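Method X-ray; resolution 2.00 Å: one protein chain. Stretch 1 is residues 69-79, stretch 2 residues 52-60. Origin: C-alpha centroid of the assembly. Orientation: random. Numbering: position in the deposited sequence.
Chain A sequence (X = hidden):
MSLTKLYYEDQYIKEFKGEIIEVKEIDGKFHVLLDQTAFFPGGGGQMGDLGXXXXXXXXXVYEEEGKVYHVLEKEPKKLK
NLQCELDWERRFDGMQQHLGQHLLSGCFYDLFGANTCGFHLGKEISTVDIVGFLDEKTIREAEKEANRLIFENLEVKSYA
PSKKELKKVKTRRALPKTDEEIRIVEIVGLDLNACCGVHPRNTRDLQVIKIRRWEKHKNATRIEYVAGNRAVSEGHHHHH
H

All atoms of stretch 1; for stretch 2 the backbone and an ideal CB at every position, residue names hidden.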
# COMPACT_ATOMS: atom_id res chain seq x y z
N TYR A 69 -14.49 3.17 -9.25
CA TYR A 69 -14.80 3.13 -10.68
C TYR A 69 -13.68 2.54 -11.51
O TYR A 69 -12.52 2.89 -11.34
CB TYR A 69 -15.12 4.53 -11.20
CG TYR A 69 -16.35 5.15 -10.60
CD1 TYR A 69 -16.27 5.95 -9.46
CD2 TYR A 69 -17.61 4.96 -11.18
CE1 TYR A 69 -17.40 6.52 -8.90
CE2 TYR A 69 -18.75 5.53 -10.62
CZ TYR A 69 -18.64 6.32 -9.49
OH TYR A 69 -19.76 6.89 -8.93
N HIS A 70 -14.04 1.67 -12.44
CA HIS A 70 -13.09 0.97 -13.29
C HIS A 70 -13.23 1.47 -14.72
O HIS A 70 -14.31 1.41 -15.31
CB HIS A 70 -13.34 -0.55 -13.22
CG HIS A 70 -13.39 -1.09 -11.83
ND1 HIS A 70 -14.40 -0.80 -10.94
CD2 HIS A 70 -12.53 -1.91 -11.16
CE1 HIS A 70 -14.18 -1.41 -9.79
NE2 HIS A 70 -13.05 -2.10 -9.90
N VAL A 71 -12.13 1.97 -15.27
CA VAL A 71 -12.11 2.46 -16.65
C VAL A 71 -11.74 1.31 -17.59
O VAL A 71 -10.62 0.81 -17.57
CB VAL A 71 -11.17 3.68 -16.81
CG1 VAL A 71 -11.11 4.14 -18.25
CG2 VAL A 71 -11.64 4.83 -15.92
N LEU A 72 -12.71 0.88 -18.39
CA LEU A 72 -12.53 -0.24 -19.31
C LEU A 72 -12.30 0.28 -20.72
O LEU A 72 -12.94 1.26 -21.13
CB LEU A 72 -13.75 -1.16 -19.29
CG LEU A 72 -14.21 -1.83 -17.99
CD1 LEU A 72 -15.41 -2.73 -18.26
CD2 LEU A 72 -13.10 -2.64 -17.33
N GLU A 73 -11.40 -0.36 -21.47
CA GLU A 73 -11.09 0.11 -22.83
C GLU A 73 -12.14 -0.29 -23.87
O GLU A 73 -12.24 0.35 -24.92
CB GLU A 73 -9.67 -0.28 -23.27
CG GLU A 73 -9.49 -1.66 -23.86
CD GLU A 73 -8.16 -1.84 -24.58
OE1 GLU A 73 -7.89 -2.96 -25.07
OE2 GLU A 73 -7.37 -0.87 -24.66
N LYS A 74 -12.91 -1.33 -23.58
CA LYS A 74 -13.97 -1.79 -24.49
C LYS A 74 -15.33 -1.82 -23.80
O LYS A 74 -15.42 -1.76 -22.57
CB LYS A 74 -13.63 -3.15 -25.10
CG LYS A 74 -12.49 -3.10 -26.10
CD LYS A 74 -12.06 -4.48 -26.55
CE LYS A 74 -10.89 -4.38 -27.51
NZ LYS A 74 -10.54 -5.69 -28.13
N GLU A 75 -16.38 -1.90 -24.61
CA GLU A 75 -17.75 -1.93 -24.10
C GLU A 75 -18.09 -3.29 -23.50
O GLU A 75 -17.87 -4.32 -24.14
CB GLU A 75 -18.74 -1.59 -25.21
CG GLU A 75 -20.15 -1.29 -24.70
CD GLU A 75 -21.12 -0.91 -25.79
OE1 GLU A 75 -21.98 -0.05 -25.54
OE2 GLU A 75 -21.03 -1.49 -26.91
N PRO A 76 -18.59 -3.29 -22.25
CA PRO A 76 -19.11 -4.51 -21.63
C PRO A 76 -20.32 -5.04 -22.38
O PRO A 76 -21.16 -4.26 -22.84
CB PRO A 76 -19.52 -4.05 -20.23
CG PRO A 76 -19.64 -2.58 -20.30
CD PRO A 76 -18.66 -2.14 -21.33
N LYS A 77 -20.40 -6.36 -22.53
CA LYS A 77 -21.57 -7.01 -23.11
C LYS A 77 -22.31 -7.72 -21.97
O LYS A 77 -23.34 -7.23 -21.50
CB LYS A 77 -21.17 -7.98 -24.23
CG LYS A 77 -21.11 -7.34 -25.63
CD LYS A 77 -19.87 -6.48 -25.85
CE LYS A 77 -20.15 -5.30 -26.79
NZ LYS A 77 -20.19 -5.68 -28.23
N LYS A 78 -21.76 -8.86 -21.54
CA LYS A 78 -22.22 -9.57 -20.35
C LYS A 78 -21.92 -8.71 -19.11
O LYS A 78 -20.89 -8.03 -19.05
CB LYS A 78 -21.52 -10.92 -20.25
CG LYS A 78 -22.06 -11.86 -19.18
CD LYS A 78 -21.43 -13.24 -19.31
CE LYS A 78 -21.80 -14.14 -18.14
NZ LYS A 78 -23.27 -14.40 -18.04
N LEU A 79 -22.83 -8.72 -18.14
CA LEU A 79 -22.62 -7.92 -16.93
C LEU A 79 -22.82 -8.61 -15.58
O LEU A 79 -22.60 -8.00 -14.54
CB LEU A 79 -23.36 -6.57 -17.01
CG LEU A 79 -24.46 -6.35 -18.03
CD1 LEU A 79 -25.81 -6.22 -17.34
CD2 LEU A 79 -24.15 -5.12 -18.87
N UNK A 52 -8.03 -7.15 -15.54
CA UNK A 52 -9.10 -7.53 -16.47
C UNK A 52 -10.43 -7.70 -15.76
O UNK A 52 -10.50 -8.25 -14.67
CB UNK A 52 -8.74 -8.83 -17.20
N UNK A 53 -11.49 -7.20 -16.40
CA UNK A 53 -12.87 -7.49 -16.04
C UNK A 53 -13.54 -8.09 -17.28
O UNK A 53 -13.65 -7.40 -18.31
CB UNK A 53 -13.60 -6.24 -15.55
N UNK A 54 -13.93 -9.36 -17.19
CA UNK A 54 -14.51 -10.14 -18.30
C UNK A 54 -13.63 -10.10 -19.56
O UNK A 54 -14.12 -9.92 -20.68
CB UNK A 54 -15.91 -9.61 -18.63
N UNK A 55 -12.32 -10.22 -19.36
CA UNK A 55 -11.36 -10.18 -20.46
C UNK A 55 -11.09 -8.80 -21.05
O UNK A 55 -10.27 -8.66 -21.96
CB UNK A 55 -11.85 -11.10 -21.58
N UNK A 56 -11.79 -7.79 -20.55
CA UNK A 56 -11.61 -6.41 -21.01
C UNK A 56 -10.64 -5.71 -20.06
O UNK A 56 -10.85 -5.73 -18.85
CB UNK A 56 -12.95 -5.67 -21.08
N UNK A 57 -9.59 -5.11 -20.61
CA UNK A 57 -8.55 -4.52 -19.76
C UNK A 57 -8.97 -3.26 -19.01
O UNK A 57 -9.52 -2.32 -19.58
CB UNK A 57 -7.33 -4.19 -20.62
N UNK A 58 -8.71 -3.30 -17.70
CA UNK A 58 -8.92 -2.17 -16.81
C UNK A 58 -7.71 -1.25 -16.94
O UNK A 58 -6.57 -1.67 -16.68
CB UNK A 58 -9.13 -2.62 -15.36
N UNK A 59 -7.96 -0.01 -17.33
CA UNK A 59 -6.90 0.95 -17.64
C UNK A 59 -6.64 1.91 -16.49
O UNK A 59 -5.55 2.49 -16.39
CB UNK A 59 -7.26 1.74 -18.90
N UNK A 60 -7.65 2.10 -15.66
CA UNK A 60 -7.57 3.03 -14.54
C UNK A 60 -8.60 2.64 -13.51
O UNK A 60 -9.66 2.10 -13.84
CB UNK A 60 -7.78 4.48 -15.00

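Position 52 points its CB away from stretch 1, and nothing of that stretch lies within 5.5 Å. The contact sets no preference. It is Leu52.

Position 53 points toward stretch 1. Its ideal CB lies 4.0 Å from Leu72 CD2, and the His70 ring is nearby. An apolar side chain, branched or long, would suit. It is Ile53. Its CD1 reaches to 3.7 Å from His70 CD2.

Position 54 has phi/psi of 53/42, which Asn, Asp and Gly accept readily. Its CB points toward stretch 1, 5.2 Å from Lys78 O. A short polar group could work through water there. It is Asp54. One water donates to Asp54 OD2 (2.7 Å) and to Lys78 O (2.6 Å) and accepts from Lys77 N (3.0 Å).

Position 55 has phi 75 and psi -2, which favours glycine, and stretch 1 is out of reach. It is Gly55, in a type I' turn from 53 to 56.

Position 56 points toward stretch 1, with its ideal CB 4.8 Å from both Leu72 CD1 and Lys74 CB. Pro76 lies further along. Ile, Leu, Val or Met could fill this space. It is Ile56. CG2 lies 4.1 Å from Leu72 CB and 3.7 Å from Lys74 CB, while CD1 extends to 3.9 Å from Pro76 CA.

Position 57 points sideways; its ideal CB lies 4.6 Å from Glu73 CG. The carboxylate invites Lys or Arg, though a polar residue would also fit. Its O accepts a weak bond from Glu73 N (3.3 Å). It is Lys57. NZ stays 4.2 Å from Glu73 OE1, beyond a salt bridge. A water donates to Glu73 OE1 (2.9 Å).

Position 58 pairs with Leu72 in an antiparallel, non-hydrogen-bonded bridge, and both CBs share a sheet face. Val or Ile would suit the strand. It is Val58. CG2 packs 3.8 Å from Leu72 CD2, and CG1 meets the edge of the His70 ring.

Position 59 points sideways. Its N donates to Val71 O (2.8 Å, nearly straight), which any residue but proline can do. A medium apolar group could cover the Glu73 stem. It is Leu59, with CD1 3.6 Å from Glu73 CB.

Position 60 puts its CB 3.9 Å from Val71 CB. Apolar or short polar residues would fit. It is Asp60; the O accepts from Val71 N at 2.9 Å, and the carboxylate has no hydrogen bond to stretch 1.

Stretch 2 52-60: LIDGIKVLD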
# COMPACT_ATOMS: atom_id res chain seq x y z
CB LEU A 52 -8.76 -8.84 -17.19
CG LEU A 52 -7.50 -9.03 -18.03
CD1 LEU A 52 -7.32 -10.51 -18.32
CD2 LEU A 52 -7.58 -8.23 -19.32
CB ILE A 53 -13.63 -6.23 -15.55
CG1 ILE A 53 -13.16 -5.86 -14.14
CG2 ILE A 53 -15.16 -6.45 -15.58
CD1 ILE A 53 -13.55 -4.46 -13.70
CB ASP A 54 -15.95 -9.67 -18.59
CG ASP A 54 -16.69 -10.60 -19.55
OD1 ASP A 54 -16.67 -11.83 -19.34
OD2 ASP A 54 -17.28 -10.08 -20.53
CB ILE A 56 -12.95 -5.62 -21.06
CG1 ILE A 56 -14.04 -6.43 -21.78
CG2 ILE A 56 -12.74 -4.25 -21.72
CD1 ILE A 56 -15.47 -5.99 -21.42
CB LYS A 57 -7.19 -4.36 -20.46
CG LYS A 57 -7.20 -4.07 -21.94
CD LYS A 57 -6.10 -4.87 -22.68
CE LYS A 57 -4.68 -4.43 -22.33
NZ LYS A 57 -4.27 -3.15 -22.96
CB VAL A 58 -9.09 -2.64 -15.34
CG1 VAL A 58 -9.51 -1.48 -14.46
CG2 VAL A 58 -10.10 -3.78 -15.23
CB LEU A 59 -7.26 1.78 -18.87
CG LEU A 59 -7.59 1.08 -20.18
CD1 LEU A 59 -7.97 2.15 -21.19
CD2 LEU A 59 -6.41 0.25 -20.68
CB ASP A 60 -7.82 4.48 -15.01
CG ASP A 60 -7.49 5.52 -13.95
OD1 ASP A 60 -6.52 5.31 -13.18
OD2 ASP A 60 -8.19 6.55 -13.89
O HOH W 1 -18.69 -7.73 -20.46
O HOH W 2 -9.75 -4.90 -23.97
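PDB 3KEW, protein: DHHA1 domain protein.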